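Local coordinates for arginine decarboxylase, A207R protein (PDB 2NVA), which catalyses the pyridoxal 5'-phosphate-dependent decarboxylation of arginine to agmatine, at residues C49-L55 with A258-S262; Q15-F19 with F282-T286; P84-F89 with Q105-A110. Numbering follows the deposited sequence.

Contact 1. Residues C49-L55 with A258-S262; sequences CNNDEVL and AEHYS
One carboxylate oxygen, Asp52 OD1, both caps a helix and anchors a tyrosine some 200 residues later. It accepts from Leu55 N at 3.0 Å, with Asp52 (chi1 t) as N-cap of helix 53-61, and from Tyr261 OH at 2.7 Å; OD2 bonds Tyr371. Leu55 CD1 sits over one face of the Tyr261 ring (chi1 t), 3.9 Å from its centroid and 5° off the normal, a CH-pi contact. Tyr261 N donates to Ala258 O at 3.2 Å. The extended Asn50 (phi/psi -168/113) makes an Asx turn, Asp52 N to Asn50 OD1 at 3.0 Å. Its ND2 bonds Gly351 O and water 1 (2.9 Å), which lies 2.8 Å from Ser262 OG. Closest backbone approach is Asn50 to Ala258, CA to CA 6.3 Å, with Cys49 SG 3.6 Å from Ala258 CB. The Cys49 side chain comes within about 4 Å of the cofactor-agmatine adduct, one residue after Lys48, which binds pyridoxal phosphate: the loop after the first strand of a TIM barrel, packed against the exit from its eighth.

Contact 2. Residues Q15-F19 with F282-T286; sequences QTKSF and FNEST
Ser18, Asn283 and Glu284 carry this small, largely polar contact, with the backbones nearest at Ser18 and Asn283 (CA to CA 6.3 Å). Ser18, on the approach to Phe19 and its strand, has extended backbone angles (-62/158), continued by Phe19 (-149/141). Its CB points at the other segment, and the p rotamer lets OG donate to Glu284 OE1 at 2.7 Å. Glu284 comes from the side: chi1 lies between wells at -99° and chi2 is m, so the chain bends until OE1 meets the serine. OE2 meanwhile accepts from Ser285 N at 3.1 Å and from Gly289 N, which ties the carboxylate into its own loop.

The segments span the start of strand 18-22 and the end of strand 277-282, both in the mixed beta-sheet of the domain that, in this decarboxylase family, accompanies the TIM barrel. Each strand runs antiparallel to the long strand 262-274, and backbone bonds join Phe19 to Ala265 and Asn283 to Gln267, so the two segments meet at neighbouring points along that strand.

Asn283 leaves the extended conformation (-83/34) as the chain departs from strand 277-282, and Glu284 is extended again (-137/172). With chi1 p, Asn283 directs its amide toward residues 16-18: ND2 is 2.7 Å from Thr16 O, at an angle too poor for a hydrogen bond, while OD1, 3.9 Å from Ser18 CB, is held by Thr266 OG1 and Gln267 N. Water 2 bridges the backbones, accepting from Ser18 N at 2.9 Å and donating to Asn283 O at 2.8 Å. Exposed Thr16 also packs on Asp97 of the second subunit.

Contact 3. Residues P84-F89 with Q105-A110; sequences PSRIIF and QGVDIA
Val107 (chi1 t) is the main bump of this contact, seated among three residues of 84-89: CG2 lies 3.9 Å from Pro84 CB, and CG1 is 3.9 Å from both Ile87 CG2 and Phe89 CB. Pro84 opens a 3-10 turn (84-86) and presses its CG to 3.3 Å from Gln105 O. Gly106 (phi/psi 110/13) lets the chain pass close to Pro84: a CB would lie a tight 3.5 Å from Pro84 CB and press on Gln105 O. Further on, the chains run parallel. Ile88 CD1 meets Ile109 CD1 at 3.7 Å, Phe89 CB meets Ala110 CB at 3.8 Å, and Phe89 N donates to Ile109 O at 2.8 Å in the single Phe89-Ala110 bridge. Where the backbones part in between, water 3 accepts from Asp108 N at 3.0 Å and lies 3.0 Å from Pro84 O and 2.5 Å from Ile87 O. In this beta-alpha-beta crossover of the TIM barrel, helices 71-80 and 96-105 pack over Val107, while strand 65-68 continues the sheet beyond Ile88 and strand 129-133 beyond Ala110.

Contact 1 is buried, its centre about 9 Å from that of the chain; contacts 2 and 3 are partly buried, on opposite sides of the chain centre, their own centres about 37 Å apart. Contact 3 lies within the barrel, contact 1 where the barrel joins the beta domain, and contact 2 in that domain; strand 262-274, entered at Ser262, also pairs with strands of contact 2. Chemistry follows place: apolar packing, a strand-to-strand backbone bond and lodged waters in contact 3, mainly polar links in contact 2, and a mixture around one tyrosine in contact 1. Side chains of contact 1 come within about 4 Å of the bound adduct, those of contact 3 about 8 Å; contact 2 lies away.

Contact 1. Residues C49-L55 with A258-S262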
ATOM      1  N   CYS A  49       9.026 -10.830   3.377  1.00 12.51           N
ATOM      2  CA  CYS A  49       8.971 -10.879   1.917  1.00 12.60           C
ATOM      3  C   CYS A  49       7.749 -11.659   1.410  1.00 12.46           C
ATOM      4  O   CYS A  49       7.139 -11.286   0.404  1.00 12.33           O
ATOM      5  CB  CYS A  49      10.262 -11.486   1.374  1.00 12.58           C
ATOM      6  SG  CYS A  49      10.394 -11.510  -0.433  1.00 13.71           S
ATOM      7  N   ASN A  50       7.408 -12.731   2.134  1.00 12.37           N
ATOM      8  CA  ASN A  50       6.253 -13.563   1.831  1.00 12.57           C
ATOM      9  C   ASN A  50       6.032 -14.469   3.025  1.00 12.23           C
ATOM     10  O   ASN A  50       6.873 -15.324   3.331  1.00 12.40           O
ATOM     11  CB  ASN A  50       6.488 -14.401   0.567  1.00 12.63           C
ATOM     12  CG  ASN A  50       5.230 -15.088   0.085  1.00 12.63           C
ATOM     13  OD1 ASN A  50       4.329 -15.364   0.870  1.00 12.66           O
ATOM     14  ND2 ASN A  50       5.154 -15.354  -1.222  1.00 12.73           N
ATOM     15  N   ASN A  51       4.924 -14.252   3.721  1.00 12.51           N
ATOM     16  CA  ASN A  51       4.626 -15.000   4.946  1.00 12.39           C
ATOM     17  C   ASN A  51       3.606 -16.123   4.744  1.00 12.51           C
ATOM     18  O   ASN A  51       3.004 -16.589   5.698  1.00 12.58           O
ATOM     19  CB  ASN A  51       4.140 -14.043   6.032  1.00 12.68           C
ATOM     20  CG  ASN A  51       3.006 -13.155   5.548  1.00 13.08           C
ATOM     21  OD1 ASN A  51       2.273 -13.500   4.617  1.00 13.26           O
ATOM     22  ND2 ASN A  51       2.847 -12.003   6.195  1.00 15.11           N
ATOM     23  N   ASP A  52       3.406 -16.527   3.488  1.00 12.27           N
ATOM     24  CA  ASP A  52       2.556 -17.659   3.154  1.00 12.44           C
ATOM     25  C   ASP A  52       2.892 -18.846   4.061  1.00 12.47           C
ATOM     26  O   ASP A  52       4.046 -19.260   4.153  1.00 12.88           O
ATOM     27  CB  ASP A  52       2.763 -18.015   1.676  1.00 12.09           C
ATOM     28  CG  ASP A  52       1.972 -19.232   1.254  1.00 13.50           C
ATOM     29  OD1 ASP A  52       2.537 -20.344   1.299  1.00 14.84           O
ATOM     30  OD2 ASP A  52       0.786 -19.075   0.893  1.00 13.73           O
ATOM     31  N   GLU A  53       1.882 -19.395   4.731  1.00 12.86           N
ATOM     32  CA  GLU A  53       2.159 -20.422   5.737  1.00 13.28           C
ATOM     33  C   GLU A  53       2.734 -21.735   5.193  1.00 13.12           C
ATOM     34  O   GLU A  53       3.471 -22.430   5.914  1.00 13.80           O
ATOM     35  CB  GLU A  53       0.980 -20.642   6.687  1.00 13.96           C
ATOM     36  CG  GLU A  53      -0.223 -21.311   6.104  1.00 16.82           C
ATOM     37  CD  GLU A  53      -1.335 -21.481   7.154  1.00 18.65           C
ATOM     38  OE1 GLU A  53      -1.870 -22.597   7.293  1.00 18.15           O
ATOM     39  OE2 GLU A  53      -1.663 -20.475   7.843  1.00 18.79           O
ATOM     40  N   VAL A  54       2.418 -22.061   3.942  1.00 12.87           N
ATOM     41  CA  VAL A  54       3.016 -23.243   3.299  1.00 13.05           C
ATOM     42  C   VAL A  54       4.494 -22.998   2.987  1.00 13.05           C
ATOM     43  O   VAL A  54       5.326 -23.894   3.155  1.00 13.26           O
ATOM     44  CB  VAL A  54       2.220 -23.658   2.032  1.00 12.77           C
ATOM     45  CG1 VAL A  54       2.964 -24.714   1.224  1.00 13.72           C
ATOM     46  CG2 VAL A  54       0.845 -24.180   2.438  1.00 13.41           C
ATOM     47  N   LEU A  55       4.809 -21.781   2.542  1.00 12.75           N
ATOM     48  CA  LEU A  55       6.197 -21.395   2.295  1.00 12.81           C
ATOM     49  C   LEU A  55       7.020 -21.500   3.582  1.00 12.59           C
ATOM     50  O   LEU A  55       8.123 -22.045   3.569  1.00 13.02           O
ATOM     51  CB  LEU A  55       6.275 -19.959   1.755  1.00 12.67           C
ATOM     52  CG  LEU A  55       7.660 -19.388   1.436  1.00 12.71           C
ATOM     53  CD1 LEU A  55       8.382 -20.223   0.381  1.00 13.24           C
ATOM     54  CD2 LEU A  55       7.563 -17.930   0.993  1.00 14.35           C
ATOM     55  N   ALA A 258      11.582 -16.311  -2.289  1.00 12.89           N
ATOM     56  CA  ALA A 258      10.161 -15.980  -2.477  1.00 13.03           C
ATOM     57  C   ALA A 258       9.805 -15.622  -3.917  1.00 12.88           C
ATOM     58  O   ALA A 258       8.680 -15.875  -4.355  1.00 13.11           O
ATOM     59  CB  ALA A 258       9.735 -14.870  -1.514  1.00 12.74           C
ATOM     60  N   GLU A 259      10.739 -15.024  -4.656  1.00 13.03           N
ATOM     61  CA  GLU A 259      10.384 -14.509  -5.998  1.00 13.08           C
ATOM     62  C   GLU A 259       9.681 -15.556  -6.878  1.00 12.85           C
ATOM     63  O   GLU A 259       8.580 -15.313  -7.384  1.00 12.77           O
ATOM     64  CB  GLU A 259      11.603 -13.940  -6.724  1.00 13.22           C
ATOM     65  CG  GLU A 259      11.284 -13.423  -8.142  1.00 14.16           C
ATOM     66  CD  GLU A 259      12.468 -12.760  -8.839  1.00 15.82           C
ATOM     67  OE1 GLU A 259      13.533 -12.571  -8.208  1.00 15.53           O
ATOM     68  OE2 GLU A 259      12.333 -12.407 -10.039  1.00 15.68           O
ATOM     69  N   HIS A 260      10.311 -16.715  -7.040  1.00 12.25           N
ATOM     70  CA  HIS A 260       9.842 -17.714  -8.004  1.00 12.51           C
ATOM     71  C   HIS A 260       8.822 -18.678  -7.420  1.00 12.29           C
ATOM     72  O   HIS A 260       8.359 -19.595  -8.100  1.00 12.36           O
ATOM     73  CB  HIS A 260      11.039 -18.493  -8.567  1.00 12.39           C
ATOM     74  CG  HIS A 260      12.084 -17.613  -9.178  1.00 13.36           C
ATOM     75  ND1 HIS A 260      11.823 -16.786 -10.253  1.00 14.41           N
ATOM     76  CD2 HIS A 260      13.389 -17.429  -8.867  1.00 13.75           C
ATOM     77  CE1 HIS A 260      12.922 -16.122 -10.570  1.00 14.32           C
ATOM     78  NE2 HIS A 260      13.889 -16.503  -9.749  1.00 14.38           N
ATOM     79  N   TYR A 261       8.483 -18.469  -6.156  1.00 12.29           N
ATOM     80  CA  TYR A 261       7.545 -19.339  -5.465  1.00 12.57           C
ATOM     81  C   TYR A 261       6.151 -19.367  -6.106  1.00 12.76           C
ATOM     82  O   TYR A 261       5.480 -20.404  -6.115  1.00 12.75           O
ATOM     83  CB  TYR A 261       7.437 -18.904  -4.000  1.00 12.46           C
ATOM     84  CG  TYR A 261       6.444 -19.688  -3.145  1.00 12.32           C
ATOM     85  CD1 TYR A 261       6.474 -21.085  -3.082  1.00 12.75           C
ATOM     86  CD2 TYR A 261       5.506 -19.015  -2.341  1.00 11.81           C
ATOM     87  CE1 TYR A 261       5.574 -21.788  -2.279  1.00 12.25           C
ATOM     88  CE2 TYR A 261       4.618 -19.692  -1.545  1.00 10.91           C
ATOM     89  CZ  TYR A 261       4.653 -21.085  -1.503  1.00 12.54           C
ATOM     90  OH  TYR A 261       3.763 -21.762  -0.697  1.00 13.46           O
ATOM     91  N   SER A 262       5.718 -18.214  -6.609  1.00 12.62           N
ATOM     92  CA  SER A 262       4.348 -18.030  -7.073  1.00 12.35           C
ATOM     93  C   SER A 262       4.279 -17.357  -8.436  1.00 12.52           C
ATOM     94  O   SER A 262       5.181 -16.621  -8.818  1.00 11.90           O
ATOM     95  CB  SER A 262       3.557 -17.171  -6.076  1.00 12.43           C
ATOM     96  OG  SER A 262       3.577 -17.742  -4.777  1.00 13.80           O
TER
HETATM   97  O   HOH W   1       2.718 -15.961  -2.749  1.00 12.24           O

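Contact 2. Residues Q15-F19 with F282-T286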
ATOM      1  N   GLN A  15     -14.123 -19.732 -10.900  1.00 15.64           N
ATOM      2  CA  GLN A  15     -13.078 -18.853 -10.364  1.00 15.25           C
ATOM      3  C   GLN A  15     -13.351 -17.407 -10.786  1.00 15.14           C
ATOM      4  O   GLN A  15     -13.551 -17.128 -11.974  1.00 14.97           O
ATOM      5  CB  GLN A  15     -11.693 -19.326 -10.842  1.00 14.81           C
ATOM      6  CG  GLN A  15     -10.503 -18.522 -10.280  1.00 14.26           C
ATOM      7  CD  GLN A  15     -10.345 -18.640  -8.770  1.00 14.16           C
ATOM      8  OE1 GLN A  15     -10.049 -17.652  -8.097  1.00 14.73           O
ATOM      9  NE2 GLN A  15     -10.536 -19.831  -8.236  1.00 14.15           N
ATOM     10  N   THR A  16     -13.390 -16.481  -9.825  1.00 14.70           N
ATOM     11  CA  THR A  16     -13.548 -15.074 -10.189  1.00 14.74           C
ATOM     12  C   THR A  16     -12.408 -14.197  -9.690  1.00 14.31           C
ATOM     13  O   THR A  16     -11.935 -13.348 -10.433  1.00 14.38           O
ATOM     14  CB  THR A  16     -14.898 -14.442  -9.741  1.00 15.60           C
ATOM     15  OG1 THR A  16     -15.047 -14.576  -8.322  1.00 16.73           O
ATOM     16  CG2 THR A  16     -16.048 -15.130 -10.407  1.00 16.33           C
ATOM     17  N   LYS A  17     -11.985 -14.394  -8.443  1.00 13.83           N
ATOM     18  CA  LYS A  17     -10.865 -13.634  -7.864  1.00 13.79           C
ATOM     19  C   LYS A  17      -9.555 -13.948  -8.574  1.00 13.32           C
ATOM     20  O   LYS A  17      -9.387 -15.036  -9.119  1.00 12.83           O
ATOM     21  CB  LYS A  17     -10.656 -13.994  -6.391  1.00 13.91           C
ATOM     22  CG  LYS A  17     -11.845 -13.855  -5.487  1.00 14.57           C
ATOM     23  CD  LYS A  17     -11.382 -14.193  -4.070  1.00 15.39           C
ATOM     24  CE  LYS A  17     -12.514 -14.623  -3.184  1.00 17.70           C
ATOM     25  NZ  LYS A  17     -13.439 -13.501  -2.895  1.00 18.06           N
ATOM     26  N   SER A  18      -8.617 -13.001  -8.544  1.00 12.79           N
ATOM     27  CA  SER A  18      -7.257 -13.300  -8.968  1.00 12.79           C
ATOM     28  C   SER A  18      -6.694 -14.370  -8.033  1.00 12.40           C
ATOM     29  O   SER A  18      -7.197 -14.548  -6.923  1.00 12.49           O
ATOM     30  CB  SER A  18      -6.394 -12.053  -8.936  1.00 12.77           C
ATOM     31  OG  SER A  18      -6.293 -11.554  -7.611  1.00 14.43           O
ATOM     32  N   PHE A  19      -5.682 -15.103  -8.480  1.00 12.21           N
ATOM     33  CA  PHE A  19      -5.158 -16.198  -7.649  1.00 12.25           C
ATOM     34  C   PHE A  19      -3.668 -16.430  -7.849  1.00 12.41           C
ATOM     35  O   PHE A  19      -3.153 -16.335  -8.967  1.00 12.43           O
ATOM     36  CB  PHE A  19      -5.970 -17.508  -7.837  1.00 12.02           C
ATOM     37  CG  PHE A  19      -5.959 -18.069  -9.254  1.00 12.22           C
ATOM     38  CD1 PHE A  19      -5.032 -19.052  -9.627  1.00 12.80           C
ATOM     39  CD2 PHE A  19      -6.903 -17.652 -10.200  1.00 12.60           C
ATOM     40  CE1 PHE A  19      -5.040 -19.592 -10.924  1.00 13.08           C
ATOM     41  CE2 PHE A  19      -6.908 -18.165 -11.499  1.00 12.47           C
ATOM     42  CZ  PHE A  19      -5.981 -19.148 -11.865  1.00 12.44           C
ATOM     43  N   PHE A 282      -7.815  -5.017 -15.080  1.00 12.57           N
ATOM     44  CA  PHE A 282      -7.692  -6.354 -14.467  1.00 12.67           C
ATOM     45  C   PHE A 282      -8.306  -6.403 -13.084  1.00 13.18           C
ATOM     46  O   PHE A 282      -8.457  -5.363 -12.448  1.00 13.18           O
ATOM     47  CB  PHE A 282      -6.220  -6.751 -14.377  1.00 12.96           C
ATOM     48  CG  PHE A 282      -5.595  -6.985 -15.729  1.00 13.06           C
ATOM     49  CD1 PHE A 282      -5.546  -8.282 -16.279  1.00 13.29           C
ATOM     50  CD2 PHE A 282      -5.098  -5.909 -16.479  1.00 12.18           C
ATOM     51  CE1 PHE A 282      -4.987  -8.498 -17.535  1.00 12.39           C
ATOM     52  CE2 PHE A 282      -4.552  -6.114 -17.744  1.00 13.61           C
ATOM     53  CZ  PHE A 282      -4.490  -7.417 -18.270  1.00 13.01           C
ATOM     54  N   ASN A 283      -8.641  -7.606 -12.612  1.00 12.99           N
ATOM     55  CA  ASN A 283      -9.141  -7.741 -11.236  1.00 13.20           C
ATOM     56  C   ASN A 283      -7.999  -7.800 -10.207  1.00 13.30           C
ATOM     57  O   ASN A 283      -8.078  -8.499  -9.184  1.00 14.31           O
ATOM     58  CB  ASN A 283     -10.137  -8.907 -11.091  1.00 13.14           C
ATOM     59  CG  ASN A 283      -9.520 -10.274 -11.412  1.00 13.42           C
ATOM     60  OD1 ASN A 283      -8.380 -10.382 -11.878  1.00 14.51           O
ATOM     61  ND2 ASN A 283     -10.276 -11.329 -11.132  1.00 13.89           N
ATOM     62  N   GLU A 284      -6.936  -7.070 -10.515  1.00 13.26           N
ATOM     63  CA  GLU A 284      -5.782  -6.861  -9.639  1.00 12.91           C
ATOM     64  C   GLU A 284      -5.381  -5.393  -9.701  1.00 12.82           C
ATOM     65  O   GLU A 284      -5.926  -4.629 -10.512  1.00 13.36           O
ATOM     66  CB  GLU A 284      -4.615  -7.730 -10.085  1.00 12.65           C
ATOM     67  CG  GLU A 284      -4.469  -9.011  -9.287  1.00 12.95           C
ATOM     68  CD  GLU A 284      -4.147  -8.783  -7.809  1.00 13.45           C
ATOM     69  OE1 GLU A 284      -4.394  -9.710  -7.019  1.00 14.16           O
ATOM     70  OE2 GLU A 284      -3.666  -7.685  -7.437  1.00 13.49           O
ATOM     71  N   SER A 285      -4.450  -4.985  -8.846  1.00 12.84           N
ATOM     72  CA  SER A 285      -4.048  -3.578  -8.814  1.00 12.50           C
ATOM     73  C   SER A 285      -2.717  -3.371  -8.098  1.00 12.36           C
ATOM     74  O   SER A 285      -2.217  -4.285  -7.436  1.00 12.60           O
ATOM     75  CB  SER A 285      -5.149  -2.711  -8.175  1.00 13.22           C
ATOM     76  OG  SER A 285      -5.044  -2.702  -6.754  1.00 13.48           O
ATOM     77  N   THR A 286      -2.160  -2.165  -8.247  1.00 12.34           N
ATOM     78  CA  THR A 286      -0.956  -1.771  -7.506  1.00 13.14           C
ATOM     79  C   THR A 286      -1.226  -1.678  -5.993  1.00 13.17           C
ATOM     80  O   THR A 286      -0.297  -1.705  -5.195  1.00 12.75           O
ATOM     81  CB  THR A 286      -0.389  -0.428  -7.989  1.00 12.70           C
ATOM     82  OG1 THR A 286      -1.382   0.593  -7.856  1.00 13.16           O
ATOM     83  CG2 THR A 286       0.045  -0.530  -9.437  1.00 13.23           C
TER
HETATM   84  O   HOH W   2      -9.127 -10.401  -7.367  1.00 12.72           O

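Contact 3. Residues P84-F89 with Q105-A110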
ATOM      1  N   PRO A  84      11.932 -20.943  18.627  1.00 12.34           N
ATOM      2  CA  PRO A  84      12.367 -19.538  18.678  1.00 12.24           C
ATOM      3  C   PRO A  84      13.898 -19.377  18.652  1.00 12.09           C
ATOM      4  O   PRO A  84      14.388 -18.293  18.312  1.00 11.89           O
ATOM      5  CB  PRO A  84      11.795 -19.044  20.010  1.00 12.83           C
ATOM      6  CG  PRO A  84      10.602 -19.917  20.251  1.00 12.90           C
ATOM      7  CD  PRO A  84      11.033 -21.279  19.750  1.00 12.66           C
ATOM      8  N   SER A  85      14.637 -20.442  18.974  1.00 11.74           N
ATOM      9  CA  SER A  85      16.120 -20.417  18.878  1.00 12.04           C
ATOM     10  C   SER A  85      16.612 -20.207  17.433  1.00 12.33           C
ATOM     11  O   SER A  85      17.765 -19.805  17.218  1.00 12.63           O
ATOM     12  CB  SER A  85      16.737 -21.693  19.463  1.00 11.84           C
ATOM     13  OG  SER A  85      16.350 -22.844  18.732  1.00 12.01           O
ATOM     14  N   ARG A  86      15.738 -20.514  16.462  1.00 11.74           N
ATOM     15  CA  ARG A  86      16.052 -20.386  15.024  1.00 11.81           C
ATOM     16  C   ARG A  86      15.738 -19.000  14.423  1.00 11.87           C
ATOM     17  O   ARG A  86      15.911 -18.797  13.227  1.00 12.40           O
ATOM     18  CB  ARG A  86      15.351 -21.490  14.218  1.00 12.07           C
ATOM     19  CG  ARG A  86      15.949 -22.862  14.434  1.00 12.30           C
ATOM     20  CD  ARG A  86      14.989 -23.949  13.965  1.00 12.36           C
ATOM     21  NE  ARG A  86      14.868 -23.988  12.502  1.00 11.70           N
ATOM     22  CZ  ARG A  86      14.132 -24.880  11.839  1.00 12.92           C
ATOM     23  NH1 ARG A  86      14.077 -24.854  10.514  1.00 12.68           N
ATOM     24  NH2 ARG A  86      13.437 -25.791  12.504  1.00 12.16           N
ATOM     25  N   ILE A  87      15.279 -18.064  15.260  1.00 11.88           N
ATOM     26  CA  ILE A  87      14.848 -16.726  14.819  1.00 12.01           C
ATOM     27  C   ILE A  87      15.888 -15.668  15.195  1.00 12.83           C
ATOM     28  O   ILE A  87      16.387 -15.671  16.329  1.00 12.77           O
ATOM     29  CB  ILE A  87      13.468 -16.356  15.450  1.00 12.07           C
ATOM     30  CG1 ILE A  87      12.417 -17.405  15.051  1.00 11.74           C
ATOM     31  CG2 ILE A  87      13.009 -14.926  15.042  1.00 13.10           C
ATOM     32  CD1 ILE A  87      11.104 -17.289  15.813  1.00 13.22           C
ATOM     33  N   ILE A  88      16.227 -14.793  14.241  1.00 12.78           N
ATOM     34  CA  ILE A  88      16.949 -13.551  14.535  1.00 12.92           C
ATOM     35  C   ILE A  88      15.897 -12.450  14.432  1.00 12.81           C
ATOM     36  O   ILE A  88      15.197 -12.353  13.413  1.00 12.74           O
ATOM     37  CB  ILE A  88      18.099 -13.245  13.535  1.00 13.05           C
ATOM     38  CG1 ILE A  88      19.352 -14.126  13.731  1.00 14.00           C
ATOM     39  CG2 ILE A  88      18.586 -11.795  13.681  1.00 13.10           C
ATOM     40  CD1 ILE A  88      19.133 -15.375  14.500  1.00 17.11           C
ATOM     41  N   PHE A  89      15.771 -11.645  15.493  1.00 12.44           N
ATOM     42  CA  PHE A  89      14.897 -10.482  15.466  1.00 12.24           C
ATOM     43  C   PHE A  89      15.683  -9.384  14.751  1.00 12.83           C
ATOM     44  O   PHE A  89      16.301  -8.522  15.399  1.00 12.47           O
ATOM     45  CB  PHE A  89      14.544 -10.078  16.901  1.00 12.53           C
ATOM     46  CG  PHE A  89      13.275  -9.260  17.037  1.00 12.88           C
ATOM     47  CD1 PHE A  89      12.744  -8.534  15.961  1.00 11.50           C
ATOM     48  CD2 PHE A  89      12.653  -9.167  18.283  1.00 11.75           C
ATOM     49  CE1 PHE A  89      11.595  -7.752  16.131  1.00 12.42           C
ATOM     50  CE2 PHE A  89      11.510  -8.403  18.465  1.00 12.76           C
ATOM     51  CZ  PHE A  89      10.970  -7.690  17.399  1.00 12.94           C
ATOM     52  N   GLN A 105       9.454 -15.704  24.763  1.00 12.23           N
ATOM     53  CA  GLN A 105       9.344 -16.853  23.862  1.00 12.42           C
ATOM     54  C   GLN A 105      10.673 -17.548  23.609  1.00 12.30           C
ATOM     55  O   GLN A 105      10.699 -18.731  23.282  1.00 12.88           O
ATOM     56  CB  GLN A 105       8.706 -16.433  22.535  1.00 12.51           C
ATOM     57  CG  GLN A 105       7.293 -15.874  22.686  1.00 13.49           C
ATOM     58  CD  GLN A 105       6.308 -16.932  23.129  1.00 14.81           C
ATOM     59  OE1 GLN A 105       6.198 -17.997  22.509  1.00 16.14           O
ATOM     60  NE2 GLN A 105       5.601 -16.666  24.220  1.00 15.20           N
ATOM     61  N   GLY A 106      11.779 -16.824  23.743  1.00 12.34           N
ATOM     62  CA  GLY A 106      13.084 -17.425  23.449  1.00 12.47           C
ATOM     63  C   GLY A 106      13.762 -16.891  22.200  1.00 12.01           C
ATOM     64  O   GLY A 106      14.733 -17.475  21.715  1.00 12.86           O
ATOM     65  N   VAL A 107      13.261 -15.781  21.671  1.00 11.86           N
ATOM     66  CA  VAL A 107      13.962 -15.081  20.594  1.00 11.87           C
ATOM     67  C   VAL A 107      14.980 -14.156  21.235  1.00 11.97           C
ATOM     68  O   VAL A 107      14.615 -13.105  21.768  1.00 12.28           O
ATOM     69  CB  VAL A 107      12.978 -14.293  19.663  1.00 11.36           C
ATOM     70  CG1 VAL A 107      13.749 -13.544  18.565  1.00 12.64           C
ATOM     71  CG2 VAL A 107      11.976 -15.254  19.066  1.00 11.89           C
ATOM     72  N   ASP A 108      16.250 -14.555  21.193  1.00 11.86           N
ATOM     73  CA  ASP A 108      17.282 -13.883  21.976  1.00 12.16           C
ATOM     74  C   ASP A 108      18.530 -13.562  21.156  1.00 12.05           C
ATOM     75  O   ASP A 108      19.650 -13.539  21.676  1.00 12.20           O
ATOM     76  CB  ASP A 108      17.639 -14.715  23.225  1.00 12.01           C
ATOM     77  CG  ASP A 108      18.107 -16.115  22.883  1.00 12.48           C
ATOM     78  OD1 ASP A 108      18.249 -16.412  21.669  1.00 12.23           O
ATOM     79  OD2 ASP A 108      18.322 -16.929  23.828  1.00 12.53           O
ATOM     80  N   ILE A 109      18.321 -13.338  19.862  1.00 12.16           N
ATOM     81  CA  ILE A 109      19.339 -12.770  18.989  1.00 11.95           C
ATOM     82  C   ILE A 109      18.647 -11.639  18.240  1.00 12.04           C
ATOM     83  O   ILE A 109      17.588 -11.867  17.652  1.00 12.24           O
ATOM     84  CB  ILE A 109      19.880 -13.780  17.969  1.00 11.88           C
ATOM     85  CG1 ILE A 109      20.400 -15.035  18.672  1.00 11.68           C
ATOM     86  CG2 ILE A 109      20.980 -13.121  17.133  1.00 11.88           C
ATOM     87  CD1 ILE A 109      20.837 -16.137  17.721  1.00 13.72           C
ATOM     88  N   ALA A 110      19.220 -10.437  18.290  1.00 11.88           N
ATOM     89  CA  ALA A 110      18.615  -9.259  17.638  1.00 11.68           C
ATOM     90  C   ALA A 110      19.668  -8.267  17.183  1.00 12.03           C
ATOM     91  O   ALA A 110      20.826  -8.353  17.593  1.00 11.37           O
ATOM     92  CB  ALA A 110      17.606  -8.566  18.574  1.00 12.14           C
TER
HETATM   93  O   HOH W   3      16.581 -16.365  18.763  1.00 13.69           O
HETATM   94  O   HOH W   4      18.585 -18.167  19.188  1.00 15.21           O